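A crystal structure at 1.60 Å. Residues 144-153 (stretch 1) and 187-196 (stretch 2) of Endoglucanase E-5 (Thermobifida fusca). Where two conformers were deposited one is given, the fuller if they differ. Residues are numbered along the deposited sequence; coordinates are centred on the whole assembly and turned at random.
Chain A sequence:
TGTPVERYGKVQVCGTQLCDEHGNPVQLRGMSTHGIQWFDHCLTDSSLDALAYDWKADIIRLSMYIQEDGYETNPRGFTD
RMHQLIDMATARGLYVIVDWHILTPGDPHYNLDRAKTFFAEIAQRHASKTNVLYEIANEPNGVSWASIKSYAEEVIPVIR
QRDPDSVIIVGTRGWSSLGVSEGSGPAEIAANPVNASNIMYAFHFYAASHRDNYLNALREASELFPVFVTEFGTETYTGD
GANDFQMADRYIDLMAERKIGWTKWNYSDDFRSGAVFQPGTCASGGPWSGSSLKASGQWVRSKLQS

Stretch 1 (144-153) SWASIKSYAE
Stretch 2 187-196: AEIAANPVNA

Stretch 1 is a loop residue, Ser144, followed by a helix from Trp145 that continues past Glu153. Helical phi/psi values lie near -65/-40, ending at -74/-15 for Glu153. Ser144 has phi/psi -73/159 and caps the helix: its OG, on a p rotamer, accepts from Ser147 N at 3.1 Å. Ser147 OG, also p, returns a bond to Ser144 O at 2.9 Å. The i to i+4 ladder then runs from Ile148 N to Ser144 O (3.2 Å) through Glu153 N to Lys149 O (3.0 Å).

Stretch 2 begins in a helix, with Ala191 N bonded to Ala187 O at 3.0 Å. Asn192, at phi/psi -145/66, breaks from helical geometry, although its N still reaches Ile189 O at 3.1 Å. The chain then extends through Pro193 (-75/158, C-gamma endo) and Val194 (-58/132). Asn195 turns at -84/63, and Ala196 is extended at -157/159.

The two stretches advance in the same sense. Trp145 CA lies 7.2 Å from Ile189 CA, Ala146 CA lies 7.7 Å from Asn192 CA, and Lys149 CA comes within 5.5 Å of Val194 CA. The contact buries 503 Å², both sides summed.

Trp145 gives the most area to the contact. Its CA-to-CB bond points toward stretch 2, with chi1 172° (t) and chi2 -114°. The indole NE1 donates to Asn192 O at 2.8 Å, and the N-H...O angle of 170° makes the bond nearly straight. This oxygen lies at the ring edge, near its plane, where the N-H points. Ile189 (chi1 m, chi2 t) covers one face. Its CG1 stands 3.8 Å from the centroid of the six-membered ring, 7° off the normal, a CH-pi contact. Ile189 CG2 also packs 3.8 Å from Trp145 CZ2.

Val194, chi1 t, extends the apolar patch. Its CG2 lies 4.2 Å from Trp145 CZ2 and 4.0 Å from Ala152 CB. The small Ala152 side chain points toward stretch 2 and meets this methyl directly.

Glu188 (chi1 t, chi2 t, chi3 40°) approaches the start of the helix, with its CD 3.6 Å from Trp145 CB. Water 1 bridges the two residues: it accepts from Trp145 N at 2.9 Å and donates to Glu188 OE2 at 2.6 Å. The first turn of a helix leaves its N-H groups without i-4 partners, and the water serves this one.

Polar bonds hold the extended segment. Lys149 (chi1 t, chi2 t, chi3 144°, chi4 78°) sends NZ to Pro193 O at 3.0 Å. The same NZ forms a salt bridge with Glu153 OE1 at 2.6 Å, one helical turn along. Glu153 (chi1 m, chi2 t, chi3 174°) starts sideways, but its end comes nearer stretch 2. OE1 accepts from Asn195 N at 3.0 Å, with an N-H...O angle of 162°. One carboxylate oxygen thus receives both the ammonium and a backbone amide. Asn192 (chi1 t, chi2 18°) places OD1 3.2 Å from Lys149 CE.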

ATOM      1  N   SER A 144      12.025   3.918 -17.018  1.00  8.66           N
ATOM      2  CA  SER A 144      11.900   5.364 -16.982  1.00  8.54           C
ATOM      3  C   SER A 144      10.552   5.770 -16.419  1.00  7.61           C
ATOM      4  O   SER A 144       9.587   4.998 -16.460  1.00  7.45           O
ATOM      5  CB  SER A 144      12.032   5.943 -18.388  1.00  8.71           C
ATOM      6  OG  SER A 144      10.939   5.552 -19.196  1.00  9.74           O
ATOM      7  N   TRP A 145      10.480   7.001 -15.932  1.00  7.23           N
ATOM      8  CA  TRP A 145       9.203   7.567 -15.518  1.00  7.34           C
ATOM      9  C   TRP A 145       8.209   7.618 -16.679  1.00  7.62           C
ATOM     10  O   TRP A 145       7.038   7.282 -16.511  1.00  7.73           O
ATOM     11  CB  TRP A 145       9.355   8.950 -14.873  1.00  7.19           C
ATOM     12  CG  TRP A 145       8.004   9.553 -14.655  1.00  5.75           C
ATOM     13  CD1 TRP A 145       7.495  10.647 -15.259  1.00  5.44           C
ATOM     14  CD2 TRP A 145       6.952   9.023 -13.834  1.00  5.36           C
ATOM     15  NE1 TRP A 145       6.196  10.853 -14.862  1.00  5.46           N
ATOM     16  CE2 TRP A 145       5.839   9.864 -13.986  1.00  5.12           C
ATOM     17  CE3 TRP A 145       6.837   7.913 -12.987  1.00  6.15           C
ATOM     18  CZ2 TRP A 145       4.636   9.643 -13.321  1.00  5.43           C
ATOM     19  CZ3 TRP A 145       5.644   7.691 -12.335  1.00  6.37           C
ATOM     20  CH2 TRP A 145       4.558   8.548 -12.506  1.00  6.48           C
ATOM     21  N   ALA A 146       8.658   8.010 -17.872  1.00  7.77           N
ATOM     22  CA  ALA A 146       7.748   8.043 -19.023  1.00  7.74           C
ATOM     23  C   ALA A 146       7.083   6.695 -19.308  1.00  7.64           C
ATOM     24  O   ALA A 146       5.925   6.651 -19.710  1.00  8.12           O
ATOM     25  CB  ALA A 146       8.452   8.565 -20.266  1.00  8.36           C
ATOM     26  N   SER A 147       7.803   5.596 -19.103  0.50  7.58           N
ATOM     27  CA  SER A 147       7.232   4.280 -19.361  0.50  7.80           C
ATOM     28  C   SER A 147       6.236   3.891 -18.272  0.50  7.43           C
ATOM     29  O   SER A 147       5.259   3.210 -18.557  0.50  7.56           O
ATOM     30  CB  SER A 147       8.323   3.221 -19.506  0.50  7.88           C
ATOM     31  OG  SER A 147       8.841   2.846 -18.251  0.50  9.10           O
ATOM     32  N   ILE A 148       6.475   4.326 -17.034  1.00  7.11           N
ATOM     33  CA  ILE A 148       5.510   4.074 -15.955  1.00  6.68           C
ATOM     34  C   ILE A 148       4.245   4.863 -16.221  1.00  6.49           C
ATOM     35  O   ILE A 148       3.153   4.342 -16.082  1.00  6.27           O
ATOM     36  CB  ILE A 148       6.090   4.412 -14.570  1.00  6.81           C
ATOM     37  CG1 ILE A 148       7.288   3.516 -14.266  1.00  7.02           C
ATOM     38  CG2 ILE A 148       5.008   4.228 -13.495  1.00  7.73           C
ATOM     39  CD1 ILE A 148       8.121   4.012 -13.112  1.00  7.30           C
ATOM     40  N   LYS A 149       4.407   6.106 -16.655  1.00  6.61           N
ATOM     41  CA  LYS A 149       3.277   6.954 -17.002  1.00  7.05           C
ATOM     42  C   LYS A 149       2.439   6.325 -18.128  1.00  7.04           C
ATOM     43  O   LYS A 149       1.227   6.292 -18.054  1.00  7.24           O
ATOM     44  CB  LYS A 149       3.787   8.352 -17.411  1.00  7.29           C
ATOM     45  CG  LYS A 149       2.705   9.287 -17.938  1.00 10.03           C
ATOM     46  CD  LYS A 149       3.282  10.607 -18.421  1.00 12.27           C
ATOM     47  CE  LYS A 149       2.548  11.150 -19.639  1.00 14.79           C
ATOM     48  NZ  LYS A 149       1.264  11.769 -19.233  1.00 17.51           N
ATOM     49  N   SER A 150       3.086   5.821 -19.171  0.50  7.20           N
ATOM     50  CA  SER A 150       2.347   5.215 -20.279  0.50  7.11           C
ATOM     51  C   SER A 150       1.665   3.913 -19.844  0.50  6.89           C
ATOM     52  O   SER A 150       0.575   3.611 -20.308  0.50  6.67           O
ATOM     53  CB  SER A 150       3.240   5.001 -21.507  0.50  7.61           C
ATOM     54  OG  SER A 150       4.346   4.167 -21.220  0.50  8.66           O
ATOM     55  N   TYR A 151       2.291   3.164 -18.934  1.00  6.64           N
ATOM     56  CA  TYR A 151       1.668   1.969 -18.370  1.00  6.18           C
ATOM     57  C   TYR A 151       0.402   2.370 -17.623  1.00  5.70           C
ATOM     58  O   TYR A 151      -0.649   1.760 -17.800  1.00  5.70           O
ATOM     59  CB  TYR A 151       2.627   1.239 -17.415  1.00  5.90           C
ATOM     60  CG  TYR A 151       1.934   0.230 -16.519  1.00  6.10           C
ATOM     61  CD1 TYR A 151       1.609  -1.046 -16.982  1.00  5.29           C
ATOM     62  CD2 TYR A 151       1.579   0.555 -15.217  1.00  5.71           C
ATOM     63  CE1 TYR A 151       0.965  -1.967 -16.157  1.00  5.77           C
ATOM     64  CE2 TYR A 151       0.922  -0.346 -14.405  1.00  5.10           C
ATOM     65  CZ  TYR A 151       0.622  -1.602 -14.868  1.00  4.86           C
ATOM     66  OH  TYR A 151      -0.018  -2.481 -14.014  1.00  6.82           O
ATOM     67  N   ALA A 152       0.510   3.403 -16.789  1.00  6.08           N
ATOM     68  CA  ALA A 152      -0.601   3.864 -15.971  1.00  6.11           C
ATOM     69  C   ALA A 152      -1.759   4.280 -16.868  1.00  6.94           C
ATOM     70  O   ALA A 152      -2.910   3.980 -16.597  1.00  6.84           O
ATOM     71  CB  ALA A 152      -0.168   5.034 -15.071  1.00  6.03           C
ATOM     72  N   GLU A 153      -1.433   4.921 -17.981  1.00  7.49           N
ATOM     73  CA  GLU A 153      -2.447   5.428 -18.898  1.00  8.31           C
ATOM     74  C   GLU A 153      -3.114   4.306 -19.716  1.00  8.60           C
ATOM     75  O   GLU A 153      -4.180   4.512 -20.296  1.00  9.59           O
ATOM     76  CB  GLU A 153      -1.837   6.543 -19.759  1.00  8.92           C
ATOM     77  CG  GLU A 153      -1.554   7.774 -18.900  1.00 10.97           C
ATOM     78  CD  GLU A 153      -0.761   8.877 -19.567  1.00 15.62           C
ATOM     79  OE1 GLU A 153      -0.614   9.939 -18.918  1.00 16.22           O
ATOM     80  OE2 GLU A 153      -0.297   8.711 -20.716  1.00 18.30           O
ATOM     81  N   ALA A 187      10.326  15.726  -8.812  1.00  9.97           N
ATOM     82  CA  ALA A 187      10.145  16.773  -9.814  1.00 10.38           C
ATOM     83  C   ALA A 187       9.885  16.186 -11.205  1.00 10.23           C
ATOM     84  O   ALA A 187       9.167  16.767 -12.005  1.00 10.69           O
ATOM     85  CB  ALA A 187      11.348  17.702  -9.848  1.00 10.79           C
ATOM     86  N   GLU A 188      10.467  15.022 -11.481  1.00  9.93           N
ATOM     87  CA  GLU A 188      10.258  14.333 -12.749  1.00 10.19           C
ATOM     88  C   GLU A 188       8.783  14.008 -12.977  1.00  9.58           C
ATOM     89  O   GLU A 188       8.269  14.146 -14.082  1.00  9.47           O
ATOM     90  CB  GLU A 188      11.077  13.054 -12.749  1.00 10.99           C
ATOM     91  CG  GLU A 188      10.992  12.234 -14.006  1.00 12.37           C
ATOM     92  CD  GLU A 188      12.101  11.213 -14.086  1.00 13.82           C
ATOM     93  OE1 GLU A 188      12.442  10.601 -13.037  1.00 13.05           O
ATOM     94  OE2 GLU A 188      12.627  11.029 -15.202  1.00 14.79           O
ATOM     95  N   ILE A 189       8.106  13.580 -11.915  1.00  9.18           N
ATOM     96  CA  ILE A 189       6.677  13.274 -11.981  1.00  8.92           C
ATOM     97  C   ILE A 189       5.854  14.538 -12.204  1.00  8.71           C
ATOM     98  O   ILE A 189       4.952  14.570 -13.038  1.00  8.77           O
ATOM     99  CB  ILE A 189       6.221  12.564 -10.676  1.00  8.80           C
ATOM    100  CG1 ILE A 189       6.932  11.217 -10.527  1.00  8.44           C
ATOM    101  CG2 ILE A 189       4.691  12.398 -10.641  1.00  9.08           C
ATOM    102  CD1 ILE A 189       6.934  10.675  -9.086  1.00  8.65           C
ATOM    103  N   ALA A 190       6.160  15.588 -11.452  1.00  8.81           N
ATOM    104  CA  ALA A 190       5.396  16.830 -11.535  1.00  9.26           C
ATOM    105  C   ALA A 190       5.482  17.457 -12.915  1.00  9.55           C
ATOM    106  O   ALA A 190       4.498  18.046 -13.376  1.00 10.15           O
ATOM    107  CB  ALA A 190       5.864  17.803 -10.485  1.00  9.48           C
ATOM    108  N   ALA A 191       6.624  17.275 -13.582  1.00  9.49           N
ATOM    109  CA  ALA A 191       6.848  17.812 -14.929  1.00  9.66           C
ATOM    110  C   ALA A 191       6.134  17.018 -16.018  1.00  9.60           C
ATOM    111  O   ALA A 191       5.920  17.531 -17.112  1.00 10.71           O
ATOM    112  CB  ALA A 191       8.344  17.868 -15.240  1.00  9.80           C
ATOM    113  N   ASN A 192       5.798  15.760 -15.731  1.00  9.02           N
ATOM    114  CA  ASN A 192       5.144  14.876 -16.689  1.00  8.32           C
ATOM    115  C   ASN A 192       4.158  13.953 -15.959  1.00  7.85           C
ATOM    116  O   ASN A 192       4.358  12.751 -15.892  1.00  7.60           O
ATOM    117  CB  ASN A 192       6.212  14.053 -17.428  1.00  8.38           C
ATOM    118  CG  ASN A 192       5.661  13.286 -18.610  1.00  8.23           C
ATOM    119  OD1 ASN A 192       4.574  13.579 -19.107  1.00 10.20           O
ATOM    120  ND2 ASN A 192       6.427  12.297 -19.078  1.00  9.01           N
ATOM    121  N   PRO A 193       3.100  14.517 -15.389  1.00  7.95           N
ATOM    122  CA  PRO A 193       2.217  13.736 -14.520  1.00  8.32           C
ATOM    123  C   PRO A 193       1.320  12.786 -15.306  1.00  8.94           C
ATOM    124  O   PRO A 193       1.090  12.985 -16.505  1.00  8.73           O
ATOM    125  CB  PRO A 193       1.399  14.811 -13.805  1.00  8.50           C
ATOM    126  CG  PRO A 193       1.351  15.930 -14.764  1.00  8.70           C
ATOM    127  CD  PRO A 193       2.661  15.922 -15.501  1.00  8.02           C
ATOM    128  N   VAL A 194       0.838  11.747 -14.636  1.00  9.34           N
ATOM    129  CA  VAL A 194      -0.178  10.881 -15.219  1.00 10.39           C
ATOM    130  C   VAL A 194      -1.388  11.766 -15.564  1.00 11.55           C
ATOM    131  O   VAL A 194      -1.809  12.577 -14.744  1.00 12.13           O
ATOM    132  CB  VAL A 194      -0.558   9.748 -14.247  1.00 10.10           C
ATOM    133  CG1 VAL A 194      -1.773   8.974 -14.752  1.00 10.20           C
ATOM    134  CG2 VAL A 194       0.621   8.818 -14.046  1.00 10.18           C
ATOM    135  N   ASN A 195      -1.905  11.608 -16.784  1.00 13.01           N
ATOM    136  CA  ASN A 195      -3.003  12.426 -17.316  1.00 13.85           C
ATOM    137  C   ASN A 195      -4.345  11.855 -16.857  1.00 13.68           C
ATOM    138  O   ASN A 195      -5.148  11.372 -17.645  1.00 15.21           O
ATOM    139  CB  ASN A 195      -2.919  12.497 -18.856  1.00 14.64           C
ATOM    140  CG  ASN A 195      -3.872  13.527 -19.467  0.50 15.06           C
ATOM    141  OD1 ASN A 195      -3.813  14.725 -19.160  0.50 16.48           O
ATOM    142  ND2 ASN A 195      -4.741  13.062 -20.359  0.50 17.25           N
ATOM    143  N   ALA A 196      -4.539  11.874 -15.552  1.00 13.32           N
ATOM    144  CA  ALA A 196      -5.784  11.491 -14.919  1.00 12.61           C
ATOM    145  C   ALA A 196      -5.792  12.176 -13.577  1.00 12.97           C
ATOM    146  O   ALA A 196      -4.742  12.581 -13.065  1.00 13.30           O
ATOM    147  CB  ALA A 196      -5.873   9.993 -14.739  1.00 12.46           C
TER
HETATM  148  O   HOH W   1      12.833   8.674 -16.175  1.00 12.31           O